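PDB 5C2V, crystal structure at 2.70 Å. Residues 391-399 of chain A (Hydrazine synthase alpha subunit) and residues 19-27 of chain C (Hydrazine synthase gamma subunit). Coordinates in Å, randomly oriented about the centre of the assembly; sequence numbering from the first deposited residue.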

ATOM      1  N   LYS A 391     -17.270  38.261  -9.285  1.00 60.51           N
ATOM      2  CA  LYS A 391     -16.796  37.037  -9.918  1.00 64.20           C
ATOM      3  C   LYS A 391     -16.896  37.105 -11.438  1.00 64.68           C
ATOM      4  O   LYS A 391     -17.954  37.411 -11.987  1.00 64.95           O
ATOM      5  CB  LYS A 391     -17.586  35.832  -9.406  1.00 59.47           C
ATOM      6  CG  LYS A 391     -17.313  35.476  -7.958  1.00 62.96           C
ATOM      7  CD  LYS A 391     -18.217  34.349  -7.497  1.00 70.73           C
ATOM      8  CE  LYS A 391     -17.853  33.892  -6.097  1.00 63.78           C
ATOM      9  NZ  LYS A 391     -18.833  32.907  -5.562  1.00 52.32           N
ATOM     10  N   TYR A 392     -15.787  36.814 -12.110  1.00 53.27           N
ATOM     11  CA  TYR A 392     -15.767  36.750 -13.565  1.00 52.08           C
ATOM     12  C   TYR A 392     -16.386  35.435 -14.028  1.00 60.08           C
ATOM     13  O   TYR A 392     -16.022  34.366 -13.541  1.00 54.08           O
ATOM     14  CB  TYR A 392     -14.338  36.889 -14.092  1.00 53.83           C
ATOM     15  CG  TYR A 392     -14.240  37.132 -15.583  1.00 62.77           C
ATOM     16  CD1 TYR A 392     -14.457  38.396 -16.114  1.00 57.52           C
ATOM     17  CD2 TYR A 392     -13.917  36.101 -16.456  1.00 60.71           C
ATOM     18  CE1 TYR A 392     -14.365  38.627 -17.473  1.00 56.83           C
ATOM     19  CE2 TYR A 392     -13.822  36.322 -17.819  1.00 55.74           C
ATOM     20  CZ  TYR A 392     -14.047  37.587 -18.321  1.00 59.29           C
ATOM     21  OH  TYR A 392     -13.952  37.813 -19.675  1.00 53.29           O
ATOM     22  N   LYS A 393     -17.324  35.518 -14.966  1.00 70.10           N
ATOM     23  CA  LYS A 393     -18.027  34.333 -15.446  1.00 48.56           C
ATOM     24  C   LYS A 393     -17.149  33.478 -16.353  1.00 57.00           C
ATOM     25  O   LYS A 393     -16.653  33.957 -17.373  1.00 59.01           O
ATOM     26  CB  LYS A 393     -19.301  34.729 -16.196  1.00 52.04           C
ATOM     27  CG  LYS A 393     -20.270  35.584 -15.397  1.00 54.43           C
ATOM     28  CD  LYS A 393     -21.524  35.878 -16.208  1.00 61.46           C
ATOM     29  CE  LYS A 393     -22.517  36.724 -15.425  1.00 61.64           C
ATOM     30  NZ  LYS A 393     -22.015  38.109 -15.206  1.00 77.76           N
ATOM     31  N   PRO A 394     -16.953  32.204 -15.983  1.00 62.06           N
ATOM     32  CA  PRO A 394     -16.253  31.270 -16.869  1.00 42.61           C
ATOM     33  C   PRO A 394     -17.100  30.957 -18.098  1.00 44.91           C
ATOM     34  O   PRO A 394     -18.324  31.080 -18.038  1.00 50.34           O
ATOM     35  CB  PRO A 394     -16.062  30.029 -15.994  1.00 47.68           C
ATOM     36  CG  PRO A 394     -17.161  30.106 -14.990  1.00 53.48           C
ATOM     37  CD  PRO A 394     -17.358  31.569 -14.717  1.00 58.57           C
ATOM     38  N   ARG A 395     -16.457  30.567 -19.194  1.00 39.47           N
ATOM     39  CA  ARG A 395     -17.167  30.294 -20.439  1.00 57.32           C
ATOM     40  C   ARG A 395     -18.143  29.132 -20.282  1.00 50.44           C
ATOM     41  O   ARG A 395     -17.841  28.143 -19.616  1.00 57.52           O
ATOM     42  CB  ARG A 395     -16.170  30.005 -21.563  1.00 47.18           C
ATOM     43  CG  ARG A 395     -15.258  28.819 -21.304  1.00 37.87           C
ATOM     44  CD  ARG A 395     -14.043  28.850 -22.216  1.00 39.30           C
ATOM     45  NE  ARG A 395     -13.186  29.997 -21.930  1.00 34.00           N
ATOM     46  CZ  ARG A 395     -12.043  30.251 -22.557  1.00 37.69           C
ATOM     47  NH1 ARG A 395     -11.614  29.438 -23.512  1.00 38.16           N
ATOM     48  NH2 ARG A 395     -11.329  31.319 -22.230  1.00 36.54           N
ATOM     49  N   TRP A 396     -19.319  29.256 -20.889  1.00 55.64           N
ATOM     50  CA  TRP A 396     -20.305  28.185 -20.822  1.00 50.78           C
ATOM     51  C   TRP A 396     -20.236  27.311 -22.069  1.00 45.87           C
ATOM     52  O   TRP A 396     -20.165  27.810 -23.192  1.00 45.04           O
ATOM     53  CB  TRP A 396     -21.716  28.749 -20.629  1.00 49.61           C
ATOM     54  CG  TRP A 396     -22.247  29.550 -21.778  1.00 51.78           C
ATOM     55  CD1 TRP A 396     -22.028  30.874 -22.027  1.00 47.47           C
ATOM     56  CD2 TRP A 396     -23.111  29.084 -22.821  1.00 46.73           C
ATOM     57  NE1 TRP A 396     -22.691  31.258 -23.166  1.00 57.09           N
ATOM     58  CE2 TRP A 396     -23.365  30.176 -23.674  1.00 56.91           C
ATOM     59  CE3 TRP A 396     -23.690  27.847 -23.121  1.00 41.49           C
ATOM     60  CZ2 TRP A 396     -24.171  30.070 -24.805  1.00 46.70           C
ATOM     61  CZ3 TRP A 396     -24.490  27.743 -24.245  1.00 50.74           C
ATOM     62  CH2 TRP A 396     -24.723  28.849 -25.073  1.00 50.72           C
ATOM     63  N   ILE A 397     -20.252  26.000 -21.854  1.00 51.64           N
ATOM     64  CA  ILE A 397     -20.060  25.034 -22.928  1.00 40.93           C
ATOM     65  C   ILE A 397     -21.395  24.583 -23.513  1.00 54.45           C
ATOM     66  O   ILE A 397     -22.379  24.427 -22.788  1.00 46.27           O
ATOM     67  CB  ILE A 397     -19.275  23.802 -22.428  1.00 44.03           C
ATOM     68  CG1 ILE A 397     -18.071  24.241 -21.593  1.00 42.53           C
ATOM     69  CG2 ILE A 397     -18.831  22.928 -23.593  1.00 45.72           C
ATOM     70  CD1 ILE A 397     -17.055  25.056 -22.366  1.00 37.26           C
ATOM     71  N   ASN A 398     -21.425  24.388 -24.827  1.00 45.54           N
ATOM     72  CA  ASN A 398     -22.627  23.927 -25.513  1.00 51.67           C
ATOM     73  C   ASN A 398     -23.110  22.572 -25.005  1.00 43.61           C
ATOM     74  O   ASN A 398     -22.316  21.651 -24.820  1.00 58.27           O
ATOM     75  CB  ASN A 398     -22.382  23.853 -27.021  1.00 43.53           C
ATOM     76  CG  ASN A 398     -22.325  25.221 -27.670  1.00 56.34           C
ATOM     77  OD1 ASN A 398     -23.359  25.834 -27.942  1.00 39.61           O
ATOM     78  ND2 ASN A 398     -21.116  25.708 -27.923  1.00 46.22           N
ATOM     79  N   THR A 399     -24.416  22.462 -24.784  1.00 44.11           N
ATOM     80  CA  THR A 399     -25.008  21.222 -24.297  1.00 41.95           C
ATOM     81  C   THR A 399     -25.863  20.546 -25.365  1.00 51.00           C
ATOM     82  O   THR A 399     -26.716  21.174 -25.995  1.00 48.07           O
ATOM     83  CB  THR A 399     -25.864  21.461 -23.038  1.00 42.70           C
ATOM     84  OG1 THR A 399     -26.602  20.272 -22.730  1.00 53.41           O
ATOM     85  CG2 THR A 399     -26.834  22.614 -23.254  1.00 32.20           C
TER
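Chain C (19-27) GREEPLTVP

Two largely irregular segments can still lie along one another when a few side chains bridge the gap between their backbones, and the hydrazine synthase alpha and gamma subunits illustrate this. Chain A is extended and irregular throughout residues 391-399. Chain C is likewise loop or turn until a helix begins at C:Val26, with C:Thr25 as its N-cap. The touching parts run in nearly the same direction, 21° apart, yet the backbones stay well separated: the CA atoms of A:Trp396 and C:Pro23 are 9.0 Å apart, those of A:Asn398 and C:Val26 8.2 Å.

The direct polar link comes from C:Arg20, whose fully extended side chain (chi1 to chi3 all t) reaches across so that NH1 donates a hydrogen bond to A:Lys393 O at 2.8 Å. C:Arg20 NH1 also lies 3.8 Å from A:Tyr392 CE2, and C:Arg20 NH2 3.3 Å from A:Arg395 CA.

Water supplies a second polar link. One molecule donates to C:Glu22 OE1 (2.5 Å) and C:Pro23 O (2.7 Å) and accepts a weak hydrogen bond from A:Trp396 NE1 (2.9 Å).

Van der Waals packing completes the contact: A:Trp396 NE1 lies 3.8 Å from C:Pro23 CB, and farther along A:Asn398 OD1 approaches C:Val26 CG2 at 3.3 Å.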

ATOM      1  N   GLY C  19     -14.378  42.729 -27.821  1.00 53.24           N
ATOM      2  CA  GLY C  19     -14.616  42.174 -26.501  1.00 40.53           C
ATOM      3  C   GLY C  19     -15.393  40.873 -26.528  1.00 63.26           C
ATOM      4  O   GLY C  19     -15.742  40.364 -27.595  1.00 54.87           O
ATOM      5  N   ARG C  20     -15.655  40.329 -25.345  1.00 59.47           N
ATOM      6  CA  ARG C  20     -16.400  39.083 -25.213  1.00 45.06           C
ATOM      7  C   ARG C  20     -17.884  39.275 -25.504  1.00 48.59           C
ATOM      8  O   ARG C  20     -18.467  38.550 -26.311  1.00 52.64           O
ATOM      9  CB  ARG C  20     -16.223  38.510 -23.806  1.00 59.19           C
ATOM     10  CG  ARG C  20     -16.890  37.165 -23.591  1.00 40.84           C
ATOM     11  CD  ARG C  20     -16.840  36.770 -22.128  1.00 59.92           C
ATOM     12  NE  ARG C  20     -17.276  35.395 -21.913  1.00 63.49           N
ATOM     13  CZ  ARG C  20     -17.378  34.826 -20.717  1.00 49.27           C
ATOM     14  NH1 ARG C  20     -17.081  35.516 -19.626  1.00 53.44           N
ATOM     15  NH2 ARG C  20     -17.780  33.568 -20.612  1.00 48.08           N
ATOM     16  N   GLU C  21     -18.475  40.264 -24.837  1.00 57.58           N
ATOM     17  CA  GLU C  21     -19.902  40.558 -24.936  1.00 49.34           C
ATOM     18  C   GLU C  21     -20.760  39.331 -24.620  1.00 51.41           C
ATOM     19  O   GLU C  21     -20.476  38.597 -23.674  1.00 68.18           O
ATOM     20  CB  GLU C  21     -20.242  41.106 -26.324  1.00 51.18           C
ATOM     21  CG  GLU C  21     -19.441  42.344 -26.703  1.00 56.70           C
ATOM     22  CD  GLU C  21     -20.047  43.101 -27.869  1.00 60.39           C
ATOM     23  OE1 GLU C  21     -19.417  43.140 -28.947  1.00 60.24           O
ATOM     24  OE2 GLU C  21     -21.149  43.663 -27.703  1.00 58.41           O
ATOM     25  N   GLU C  22     -21.806  39.115 -25.412  1.00 54.90           N
ATOM     26  CA  GLU C  22     -22.726  38.007 -25.171  1.00 50.07           C
ATOM     27  C   GLU C  22     -22.668  36.966 -26.286  1.00 52.63           C
ATOM     28  O   GLU C  22     -23.012  37.257 -27.432  1.00 69.09           O
ATOM     29  CB  GLU C  22     -24.158  38.525 -25.017  1.00 34.43           C
ATOM     30  CG  GLU C  22     -25.194  37.437 -24.772  1.00 48.19           C
ATOM     31  CD  GLU C  22     -25.019  36.751 -23.430  1.00 70.41           C
ATOM     32  OE1 GLU C  22     -24.710  35.541 -23.414  1.00 56.92           O
ATOM     33  OE2 GLU C  22     -25.194  37.421 -22.390  1.00 57.31           O
ATOM     34  N   PRO C  23     -22.225  35.746 -25.949  1.00 60.55           N
ATOM     35  CA  PRO C  23     -22.137  34.612 -26.875  1.00 55.03           C
ATOM     36  C   PRO C  23     -23.488  34.229 -27.466  1.00 50.47           C
ATOM     37  O   PRO C  23     -24.500  34.251 -26.767  1.00 52.50           O
ATOM     38  CB  PRO C  23     -21.594  33.479 -25.996  1.00 47.38           C
ATOM     39  CG  PRO C  23     -20.896  34.165 -24.882  1.00 48.71           C
ATOM     40  CD  PRO C  23     -21.682  35.412 -24.623  1.00 57.69           C
ATOM     41  N   LEU C  24     -23.492  33.878 -28.747  1.00 47.72           N
ATOM     42  CA  LEU C  24     -24.703  33.441 -29.426  1.00 48.91           C
ATOM     43  C   LEU C  24     -25.111  32.039 -28.995  1.00 58.58           C
ATOM     44  O   LEU C  24     -24.265  31.212 -28.662  1.00 53.47           O
ATOM     45  CB  LEU C  24     -24.501  33.469 -30.943  1.00 53.63           C
ATOM     46  CG  LEU C  24     -24.406  34.831 -31.625  1.00 56.46           C
ATOM     47  CD1 LEU C  24     -23.818  34.682 -33.019  1.00 38.43           C
ATOM     48  CD2 LEU C  24     -25.781  35.473 -31.691  1.00 49.97           C
ATOM     49  N   THR C  25     -26.413  31.779 -28.987  1.00 52.07           N
ATOM     50  CA  THR C  25     -26.905  30.413 -28.867  1.00 45.60           C
ATOM     51  C   THR C  25     -26.820  29.749 -30.238  1.00 52.04           C
ATOM     52  O   THR C  25     -26.795  30.437 -31.259  1.00 60.50           O
ATOM     53  CB  THR C  25     -28.352  30.357 -28.346  1.00 48.30           C
ATOM     54  OG1 THR C  25     -29.253  30.781 -29.375  1.00 61.92           O
ATOM     55  CG2 THR C  25     -28.516  31.247 -27.124  1.00 47.98           C
ATOM     56  N   VAL C  26     -26.754  28.423 -30.261  1.00 46.09           N
ATOM     57  CA  VAL C  26     -26.753  27.685 -31.522  1.00 57.28           C
ATOM     58  C   VAL C  26     -28.001  27.973 -32.380  1.00 58.16           C
ATOM     59  O   VAL C  26     -27.879  28.132 -33.598  1.00 49.63           O
ATOM     60  CB  VAL C  26     -26.629  26.161 -31.285  1.00 49.80           C
ATOM     61  CG1 VAL C  26     -26.639  25.408 -32.607  1.00 55.90           C
ATOM     62  CG2 VAL C  26     -25.362  25.852 -30.510  1.00 44.07           C
ATOM     63  N   PRO C  27     -29.201  28.047 -31.762  1.00 49.97           N
ATOM     64  CA  PRO C  27     -30.339  28.473 -32.588  1.00 61.90           C
ATOM     65  C   PRO C  27     -30.162  29.872 -33.175  1.00 54.65           C
ATOM     66  O   PRO C  27     -30.619  30.123 -34.290  1.00 51.64           O
ATOM     67  CB  PRO C  27     -31.513  28.444 -31.606  1.00 56.97           C
ATOM     68  CG  PRO C  27     -31.131  27.424 -30.607  1.00 47.71           C
ATOM     69  CD  PRO C  27     -29.648  27.576 -30.437  1.00 48.56           C
TER
HETATM   70  O   HOH W   1     -24.562  33.243 -24.271  1.00 59.24           O